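Local structure of transcription regulator (Lactobacillus plantarum WCFS1, 3CLK) at residues Q25-I30 with F240-V245; V10-S16 with Y39-Y45. The protein probably regulates transcription as the dimeric, ligand-sensing part of a DNA-binding repressor-like protein with a periplasmic-binding-protein fold. All coordinates share one frame; numbering follows the deposited sequence.

Overall arrangement
Both contacts lie in the same lobe of a two-lobed, periplasmic-binding-protein-like chain, on the same side of its centre, with about 12 Å between their centres. Strand 11-15, helix 22-34 and strand 41-44 follow one another as a beta-alpha-beta unit; interaction 2 pairs its two strands, and interaction 1 packs its helix against helix 240-256, which returns from far along the sequence. Helix 22-34 thus takes part in both contacts: Leu27 and Ile30 pack on Ala13, Leu41 and Ile43, while Gly29 meets the late helix. The N-terminal lobe is therefore completed by late sequence, and its outermost strand, 41-44, continues the sheet into the second subunit.

Interaction 1 of 2, residues Q25-I30 with F240-V245; sequences QILDGI and FFQMGV
Gly29 and Gly244 let two helices of the N-terminal lobe meet almost backbone to backbone, a worked example of close helix packing through small residues. The axes of 25-30 and 240-245 approach to 6.5 Å at a crossing angle of -41°. A beta carbon on either glycine would run into a carbonyl oxygen of the facing helix.

Phe241 shows how a side chain can start away from its partner and still reach it. Its CB lies near Gln25 O; CG, placed anti to the backbone N (chi1 -169°), brings the ring back over Gly29. CD1 and CE1 then meet the N and CA of Gly29, with CE1 3.5 Å from Gly29 CA; CG, CD2, CE2 and, at the tip, CZ face that CA from slightly farther, so the whole ring lies over it. This is a CH-pi contact: Gly29 CA sits 3.6 Å from the ring centroid of Phe241, 15° off the normal. Beside it, Phe241 CA makes a CA-H...O contact of 3.5 Å with Gln25 O.

On the buried flank, Ile26 CG1 rests 3.6 Å from Phe240 CB, and Ile26 itself also packs on Leu72 and Leu94 of the sheet. Farther along, Ile30 CG1 lies 3.5 Å from Gly244 CA. With no hydrogen bond crossing between the segments, cohesion here depends on van der Waals fit, CH-pi and CA-H...O contacts.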
ATOM      1  N   GLN B  25      -2.334  -7.673   2.326  1.00 34.54           N
ATOM      2  CA  GLN B  25      -1.899  -8.779   3.167  1.00 33.58           C
ATOM      3  C   GLN B  25      -3.042  -9.764   3.378  1.00 31.47           C
ATOM      4  O   GLN B  25      -2.834 -10.973   3.378  1.00 30.83           O
ATOM      5  CB  GLN B  25      -1.400  -8.259   4.519  1.00 37.26           C
ATOM      6  CG  GLN B  25      -0.102  -7.472   4.420  1.00 42.44           C
ATOM      7  CD  GLN B  25       0.973  -8.233   3.661  1.00 44.11           C
ATOM      8  OE1 GLN B  25       1.389  -9.317   4.073  1.00 46.21           O
ATOM      9  NE2 GLN B  25       1.422  -7.671   2.542  1.00 46.27           N
ATOM     10  N   ILE B  26      -4.252  -9.246   3.559  1.00 29.47           N
ATOM     11  CA  ILE B  26      -5.405 -10.116   3.740  1.00 28.11           C
ATOM     12  C   ILE B  26      -5.719 -10.782   2.402  1.00 29.11           C
ATOM     13  O   ILE B  26      -5.978 -11.984   2.342  1.00 29.13           O
ATOM     14  CB  ILE B  26      -6.653  -9.335   4.202  1.00 25.29           C
ATOM     15  CG1 ILE B  26      -6.343  -8.565   5.486  1.00 22.29           C
ATOM     16  CG2 ILE B  26      -7.808 -10.306   4.432  1.00 20.70           C
ATOM     17  CD1 ILE B  26      -7.507  -7.754   6.009  1.00 22.98           C
ATOM     18  N   LEU B  27      -5.679  -9.996   1.330  1.00 29.91           N
ATOM     19  CA  LEU B  27      -5.966 -10.502  -0.010  1.00 31.46           C
ATOM     20  C   LEU B  27      -4.999 -11.604  -0.434  1.00 32.54           C
ATOM     21  O   LEU B  27      -5.396 -12.550  -1.111  1.00 33.40           O
ATOM     22  CB  LEU B  27      -5.934  -9.358  -1.033  1.00 31.90           C
ATOM     23  CG  LEU B  27      -7.053  -8.308  -0.950  1.00 33.60           C
ATOM     24  CD1 LEU B  27      -6.767  -7.169  -1.917  1.00 32.96           C
ATOM     25  CD2 LEU B  27      -8.394  -8.949  -1.265  1.00 32.87           C
ATOM     26  N   ASP B  28      -3.733 -11.489  -0.046  1.00 33.06           N
ATOM     27  CA  ASP B  28      -2.765 -12.520  -0.402  1.00 33.88           C
ATOM     28  C   ASP B  28      -3.174 -13.824   0.266  1.00 33.07           C
ATOM     29  O   ASP B  28      -3.108 -14.889  -0.346  1.00 33.17           O
ATOM     30  CB  ASP B  28      -1.349 -12.139   0.039  1.00 34.52           C
ATOM     31  CG  ASP B  28      -0.768 -10.998  -0.774  1.00 35.65           C
ATOM     32  OD1 ASP B  28      -1.055 -10.912  -1.988  1.00 37.56           O
ATOM     33  OD2 ASP B  28      -0.008 -10.192  -0.201  1.00 37.62           O
ATOM     34  N   GLY B  29      -3.604 -13.730   1.522  1.00 31.43           N
ATOM     35  CA  GLY B  29      -4.025 -14.912   2.251  1.00 32.40           C
ATOM     36  C   GLY B  29      -5.267 -15.527   1.633  1.00 33.04           C
ATOM     37  O   GLY B  29      -5.385 -16.749   1.542  1.00 32.36           O
ATOM     38  N   ILE B  30      -6.195 -14.674   1.209  1.00 34.21           N
ATOM     39  CA  ILE B  30      -7.432 -15.125   0.581  1.00 35.13           C
ATOM     40  C   ILE B  30      -7.099 -15.774  -0.756  1.00 38.09           C
ATOM     41  O   ILE B  30      -7.577 -16.866  -1.073  1.00 37.40           O
ATOM     42  CB  ILE B  30      -8.397 -13.940   0.323  1.00 34.23           C
ATOM     43  CG1 ILE B  30      -8.913 -13.385   1.649  1.00 31.81           C
ATOM     44  CG2 ILE B  30      -9.563 -14.388  -0.551  1.00 34.04           C
ATOM     45  CD1 ILE B  30      -9.766 -12.145   1.492  1.00 30.05           C
ATOM     46  N   PHE B 240      -2.748 -10.508   9.334  1.00 22.80           N
ATOM     47  CA  PHE B 240      -3.711 -10.267   8.261  1.00 22.11           C
ATOM     48  C   PHE B 240      -3.803 -11.454   7.306  1.00 22.83           C
ATOM     49  O   PHE B 240      -4.892 -11.836   6.871  1.00 20.67           O
ATOM     50  CB  PHE B 240      -3.316  -9.019   7.460  1.00 19.60           C
ATOM     51  CG  PHE B 240      -3.266  -7.753   8.279  1.00 20.50           C
ATOM     52  CD1 PHE B 240      -4.414  -7.252   8.885  1.00 18.77           C
ATOM     53  CD2 PHE B 240      -2.071  -7.048   8.424  1.00 18.59           C
ATOM     54  CE1 PHE B 240      -4.377  -6.057   9.628  1.00 19.41           C
ATOM     55  CE2 PHE B 240      -2.025  -5.857   9.161  1.00 18.96           C
ATOM     56  CZ  PHE B 240      -3.174  -5.362   9.760  1.00 18.39           C
ATOM     57  N   PHE B 241      -2.654 -12.027   6.972  1.00 23.17           N
ATOM     58  CA  PHE B 241      -2.614 -13.158   6.059  1.00 24.13           C
ATOM     59  C   PHE B 241      -3.545 -14.256   6.566  1.00 23.73           C
ATOM     60  O   PHE B 241      -4.404 -14.748   5.830  1.00 23.60           O
ATOM     61  CB  PHE B 241      -1.192 -13.709   5.956  1.00 25.60           C
ATOM     62  CG  PHE B 241      -1.006 -14.699   4.839  1.00 28.63           C
ATOM     63  CD1 PHE B 241      -0.700 -14.265   3.554  1.00 29.21           C
ATOM     64  CD2 PHE B 241      -1.147 -16.065   5.070  1.00 28.09           C
ATOM     65  CE1 PHE B 241      -0.529 -15.179   2.510  1.00 30.30           C
ATOM     66  CE2 PHE B 241      -0.980 -16.988   4.035  1.00 31.04           C
ATOM     67  CZ  PHE B 241      -0.669 -16.540   2.752  1.00 29.39           C
ATOM     68  N   GLN B 242      -3.371 -14.628   7.828  1.00 22.61           N
ATOM     69  CA  GLN B 242      -4.180 -15.666   8.433  1.00 24.58           C
ATOM     70  C   GLN B 242      -5.663 -15.306   8.422  1.00 23.56           C
ATOM     71  O   GLN B 242      -6.512 -16.181   8.271  1.00 22.71           O
ATOM     72  CB  GLN B 242      -3.719 -15.931   9.864  1.00 27.28           C
ATOM     73  CG  GLN B 242      -4.430 -17.110  10.523  1.00 31.32           C
ATOM     74  CD  GLN B 242      -4.342 -18.378   9.685  1.00 35.23           C
ATOM     75  OE1 GLN B 242      -3.258 -18.772   9.243  1.00 36.94           O
ATOM     76  NE2 GLN B 242      -5.482 -19.025   9.467  1.00 35.91           N
HETATM   77  N   MSE B 243      -5.977 -14.027   8.590  1.00 21.98           N
HETATM   78  CA  MSE B 243      -7.368 -13.606   8.563  1.00 23.11           C
HETATM   79  C   MSE B 243      -7.951 -14.005   7.220  1.00 22.32           C
HETATM   80  O   MSE B 243      -9.068 -14.517   7.141  1.00 23.47           O
HETATM   81  CB  MSE B 243      -7.483 -12.094   8.724  1.00 24.74           C
HETATM   82  CG  MSE B 243      -7.059 -11.595  10.078  1.00 25.37           C
HETATM   83 SE   MSE B 243      -7.416  -9.713  10.243  1.00 30.47          SE
HETATM   84  CE  MSE B 243      -6.230  -9.321  11.729  1.00 25.94           C
ATOM     85  N   GLY B 244      -7.173 -13.767   6.172  1.00 21.50           N
ATOM     86  CA  GLY B 244      -7.601 -14.089   4.826  1.00 23.31           C
ATOM     87  C   GLY B 244      -7.728 -15.578   4.591  1.00 25.64           C
ATOM     88  O   GLY B 244      -8.646 -16.033   3.898  1.00 23.77           O
ATOM     89  N   VAL B 245      -6.794 -16.341   5.153  1.00 26.16           N
ATOM     90  CA  VAL B 245      -6.823 -17.793   5.016  1.00 26.88           C
ATOM     91  C   VAL B 245      -8.086 -18.342   5.682  1.00 25.66           C
ATOM     92  O   VAL B 245      -8.873 -19.049   5.059  1.00 27.44           O
ATOM     93  CB  VAL B 245      -5.589 -18.443   5.680  1.00 26.20           C
ATOM     94  CG1 VAL B 245      -5.739 -19.966   5.701  1.00 27.79           C
ATOM     95  CG2 VAL B 245      -4.341 -18.047   4.918  1.00 23.78           C
TER

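Interaction 2 of 2, residues V10-S16 with Y39-Y45; sequences VIAAVVS and YNLIIVY
Ile11 and Ala13 exchange backbone hydrogen bonds with Asn40, Ile42 and Val44, joining the two parallel strands of a right-handed beta-alpha-beta crossover at the edge of this chain's Rossmann-like sheet. Ile11 N donates to Asn40 O at 2.8 Å with an almost straight N-H...O angle of 177°, although the donor is tilted from the carbonyl plane. Ile42 bonds through both its N and its O: the N reaches Ile11 O, and the O accepts from Ala13 N at 2.9 Å. Val44 N to Ala13 O continues the ladder.

The tight part is the buried middle. Leu41 CD1 presses to 3.2 Å from Ile11 O on the face turned to helix 22-34, where Ile30 also touches Leu41. On the other face Ala12 CB meets Ile42 CG1 at 3.7 Å; chi1 of 70° sets that branch between the backbone N and carbonyl carbon of Ile42. Along its other edge, strand 41-44 pairs antiparallel, through Ile43 and Val44, with a strand of the second subunit.

Both ends see more solvent. At the start, Val10 CG2 slants across the side chain of exposed Asn40, 3.5 Å from its ND2, while the Val10 side chain crosses that of Ile42 at about a right angle, CG1 toward Ile42 CG2. A glycine in place of Val10 would probably leave the amide of Asn40 freer to turn and uncover Ile42 CG2. The far end is looser: the bond from Val15 N to Val44 O is weak, and Val15 CA and Tyr45 CA stand 5.6 Å apart. One close apolar contact persists there, Val15 CG2 to Ile43 CG2 at 3.6 Å.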
ATOM      1  N   VAL B  10     -16.320 -18.953  -7.017  1.00 37.18           N
ATOM      2  CA  VAL B  10     -15.814 -17.553  -7.084  1.00 38.78           C
ATOM      3  C   VAL B  10     -16.125 -16.792  -5.801  1.00 38.02           C
ATOM      4  O   VAL B  10     -17.285 -16.661  -5.405  1.00 38.53           O
ATOM      5  CB  VAL B  10     -16.449 -16.783  -8.261  1.00 39.91           C
ATOM      6  CG1 VAL B  10     -15.822 -15.400  -8.376  1.00 41.45           C
ATOM      7  CG2 VAL B  10     -16.267 -17.561  -9.551  1.00 40.84           C
ATOM      8  N   ILE B  11     -15.084 -16.298  -5.143  1.00 36.37           N
ATOM      9  CA  ILE B  11     -15.262 -15.540  -3.915  1.00 34.38           C
ATOM     10  C   ILE B  11     -15.071 -14.062  -4.219  1.00 34.51           C
ATOM     11  O   ILE B  11     -14.209 -13.689  -5.012  1.00 35.19           O
ATOM     12  CB  ILE B  11     -14.247 -15.969  -2.830  1.00 33.92           C
ATOM     13  CG1 ILE B  11     -14.536 -17.406  -2.387  1.00 32.96           C
ATOM     14  CG2 ILE B  11     -14.324 -15.022  -1.639  1.00 33.75           C
ATOM     15  CD1 ILE B  11     -13.534 -17.969  -1.394  1.00 30.92           C
ATOM     16  N   ALA B  12     -15.886 -13.223  -3.592  1.00 33.99           N
ATOM     17  CA  ALA B  12     -15.795 -11.786  -3.796  1.00 32.80           C
ATOM     18  C   ALA B  12     -15.344 -11.126  -2.504  1.00 32.93           C
ATOM     19  O   ALA B  12     -15.919 -11.366  -1.441  1.00 31.50           O
ATOM     20  CB  ALA B  12     -17.153 -11.226  -4.228  1.00 32.86           C
ATOM     21  N   ALA B  13     -14.303 -10.306  -2.601  1.00 32.23           N
ATOM     22  CA  ALA B  13     -13.779  -9.598  -1.446  1.00 31.73           C
ATOM     23  C   ALA B  13     -14.119  -8.124  -1.586  1.00 31.96           C
ATOM     24  O   ALA B  13     -13.822  -7.506  -2.607  1.00 32.42           O
ATOM     25  CB  ALA B  13     -12.269  -9.782  -1.350  1.00 31.38           C
ATOM     26  N   VAL B  14     -14.757  -7.576  -0.556  1.00 31.66           N
ATOM     27  CA  VAL B  14     -15.144  -6.174  -0.545  1.00 31.14           C
ATOM     28  C   VAL B  14     -14.114  -5.358   0.233  1.00 33.18           C
ATOM     29  O   VAL B  14     -13.831  -5.638   1.401  1.00 29.31           O
ATOM     30  CB  VAL B  14     -16.521  -5.984   0.114  1.00 30.03           C
ATOM     31  CG1 VAL B  14     -16.940  -4.523   0.024  1.00 30.06           C
ATOM     32  CG2 VAL B  14     -17.551  -6.877  -0.564  1.00 28.42           C
ATOM     33  N   VAL B  15     -13.546  -4.357  -0.429  1.00 35.59           N
ATOM     34  CA  VAL B  15     -12.554  -3.492   0.194  1.00 39.43           C
ATOM     35  C   VAL B  15     -12.995  -2.036   0.067  1.00 41.66           C
ATOM     36  O   VAL B  15     -13.648  -1.662  -0.911  1.00 41.73           O
ATOM     37  CB  VAL B  15     -11.173  -3.660  -0.474  1.00 41.28           C
ATOM     38  CG1 VAL B  15     -10.610  -5.037  -0.169  1.00 42.80           C
ATOM     39  CG2 VAL B  15     -11.297  -3.470  -1.975  1.00 42.45           C
ATOM     40  N   SER B  16     -12.645  -1.221   1.060  1.00 42.96           N
ATOM     41  CA  SER B  16     -13.012   0.192   1.059  1.00 44.19           C
ATOM     42  C   SER B  16     -12.411   0.929  -0.136  1.00 45.01           C
ATOM     43  O   SER B  16     -11.295   1.447  -0.065  1.00 45.72           O
ATOM     44  CB  SER B  16     -12.547   0.857   2.355  1.00 44.87           C
ATOM     45  OG  SER B  16     -11.135   0.808   2.470  1.00 45.65           O
ATOM     46  N   TYR B  39     -10.861 -22.108  -5.958  1.00 52.78           N
ATOM     47  CA  TYR B  39     -11.796 -20.993  -6.085  1.00 51.74           C
ATOM     48  C   TYR B  39     -11.183 -19.815  -6.839  1.00 50.46           C
ATOM     49  O   TYR B  39      -9.964 -19.674  -6.903  1.00 49.81           O
ATOM     50  CB  TYR B  39     -12.227 -20.502  -4.704  1.00 51.98           C
ATOM     51  CG  TYR B  39     -12.958 -21.514  -3.854  1.00 52.39           C
ATOM     52  CD1 TYR B  39     -13.181 -21.270  -2.501  1.00 52.13           C
ATOM     53  CD2 TYR B  39     -13.440 -22.706  -4.396  1.00 51.78           C
ATOM     54  CE1 TYR B  39     -13.862 -22.180  -1.706  1.00 52.37           C
ATOM     55  CE2 TYR B  39     -14.124 -23.626  -3.609  1.00 52.46           C
ATOM     56  CZ  TYR B  39     -14.331 -23.355  -2.262  1.00 52.92           C
ATOM     57  OH  TYR B  39     -14.999 -24.257  -1.466  1.00 54.12           O
ATOM     58  N   ASN B  40     -12.044 -18.971  -7.402  1.00 49.30           N
ATOM     59  CA  ASN B  40     -11.611 -17.781  -8.128  1.00 48.08           C
ATOM     60  C   ASN B  40     -11.853 -16.594  -7.200  1.00 45.98           C
ATOM     61  O   ASN B  40     -12.561 -16.726  -6.203  1.00 46.43           O
ATOM     62  CB  ASN B  40     -12.428 -17.606  -9.413  1.00 50.11           C
ATOM     63  CG  ASN B  40     -12.339 -18.812 -10.332  1.00 52.04           C
ATOM     64  OD1 ASN B  40     -11.253 -19.197 -10.771  1.00 52.31           O
ATOM     65  ND2 ASN B  40     -13.487 -19.414 -10.633  1.00 53.17           N
ATOM     66  N   LEU B  41     -11.284 -15.436  -7.520  1.00 44.32           N
ATOM     67  CA  LEU B  41     -11.461 -14.265  -6.664  1.00 42.39           C
ATOM     68  C   LEU B  41     -11.626 -12.932  -7.384  1.00 42.08           C
ATOM     69  O   LEU B  41     -10.807 -12.564  -8.227  1.00 42.09           O
ATOM     70  CB  LEU B  41     -10.277 -14.147  -5.698  1.00 42.37           C
ATOM     71  CG  LEU B  41     -10.208 -12.872  -4.848  1.00 42.81           C
ATOM     72  CD1 LEU B  41     -11.312 -12.891  -3.800  1.00 41.94           C
ATOM     73  CD2 LEU B  41      -8.842 -12.773  -4.180  1.00 41.70           C
ATOM     74  N   ILE B  42     -12.689 -12.208  -7.045  1.00 40.81           N
ATOM     75  CA  ILE B  42     -12.909 -10.890  -7.625  1.00 40.92           C
ATOM     76  C   ILE B  42     -12.973  -9.908  -6.464  1.00 41.23           C
ATOM     77  O   ILE B  42     -13.481 -10.234  -5.388  1.00 39.75           O
ATOM     78  CB  ILE B  42     -14.228 -10.788  -8.439  1.00 40.98           C
ATOM     79  CG1 ILE B  42     -15.437 -10.840  -7.507  1.00 42.07           C
ATOM     80  CG2 ILE B  42     -14.292 -11.901  -9.467  1.00 40.86           C
ATOM     81  CD1 ILE B  42     -16.738 -10.458  -8.193  1.00 41.75           C
ATOM     82  N   ILE B  43     -12.454  -8.709  -6.683  1.00 40.88           N
ATOM     83  CA  ILE B  43     -12.442  -7.687  -5.653  1.00 41.52           C
ATOM     84  C   ILE B  43     -13.388  -6.545  -6.007  1.00 41.45           C
ATOM     85  O   ILE B  43     -13.189  -5.844  -6.996  1.00 42.49           O
ATOM     86  CB  ILE B  43     -11.013  -7.133  -5.462  1.00 40.86           C
ATOM     87  CG1 ILE B  43     -10.065  -8.279  -5.091  1.00 41.95           C
ATOM     88  CG2 ILE B  43     -11.008  -6.057  -4.391  1.00 41.06           C
ATOM     89  CD1 ILE B  43      -8.598  -7.887  -5.023  1.00 41.57           C
ATOM     90  N   VAL B  44     -14.428  -6.371  -5.202  1.00 41.34           N
ATOM     91  CA  VAL B  44     -15.384  -5.303  -5.446  1.00 42.84           C
ATOM     92  C   VAL B  44     -14.942  -4.062  -4.692  1.00 43.12           C
ATOM     93  O   VAL B  44     -14.982  -4.016  -3.461  1.00 42.11           O
ATOM     94  CB  VAL B  44     -16.801  -5.693  -4.996  1.00 42.70           C
ATOM     95  CG1 VAL B  44     -17.737  -4.514  -5.171  1.00 42.99           C
ATOM     96  CG2 VAL B  44     -17.291  -6.883  -5.806  1.00 43.36           C
ATOM     97  N   TYR B  45     -14.523  -3.058  -5.450  1.00 45.79           N
ATOM     98  CA  TYR B  45     -14.040  -1.806  -4.892  1.00 47.57           C
ATOM     99  C   TYR B  45     -15.187  -0.925  -4.417  1.00 47.17           C
ATOM    100  O   TYR B  45     -15.169  -0.430  -3.291  1.00 46.39           O
ATOM    101  CB  TYR B  45     -13.202  -1.077  -5.947  1.00 50.81           C
ATOM    102  CG  TYR B  45     -12.097  -0.222  -5.379  1.00 53.05           C
ATOM    103  CD1 TYR B  45     -12.353   1.064  -4.904  1.00 55.43           C
ATOM    104  CD2 TYR B  45     -10.791  -0.705  -5.306  1.00 55.07           C
ATOM    105  CE1 TYR B  45     -11.333   1.851  -4.372  1.00 57.16           C
ATOM    106  CE2 TYR B  45      -9.764   0.069  -4.774  1.00 56.99           C
ATOM    107  CZ  TYR B  45     -10.041   1.347  -4.309  1.00 58.06           C
ATOM    108  OH  TYR B  45      -9.025   2.119  -3.787  1.00 59.43           O
TER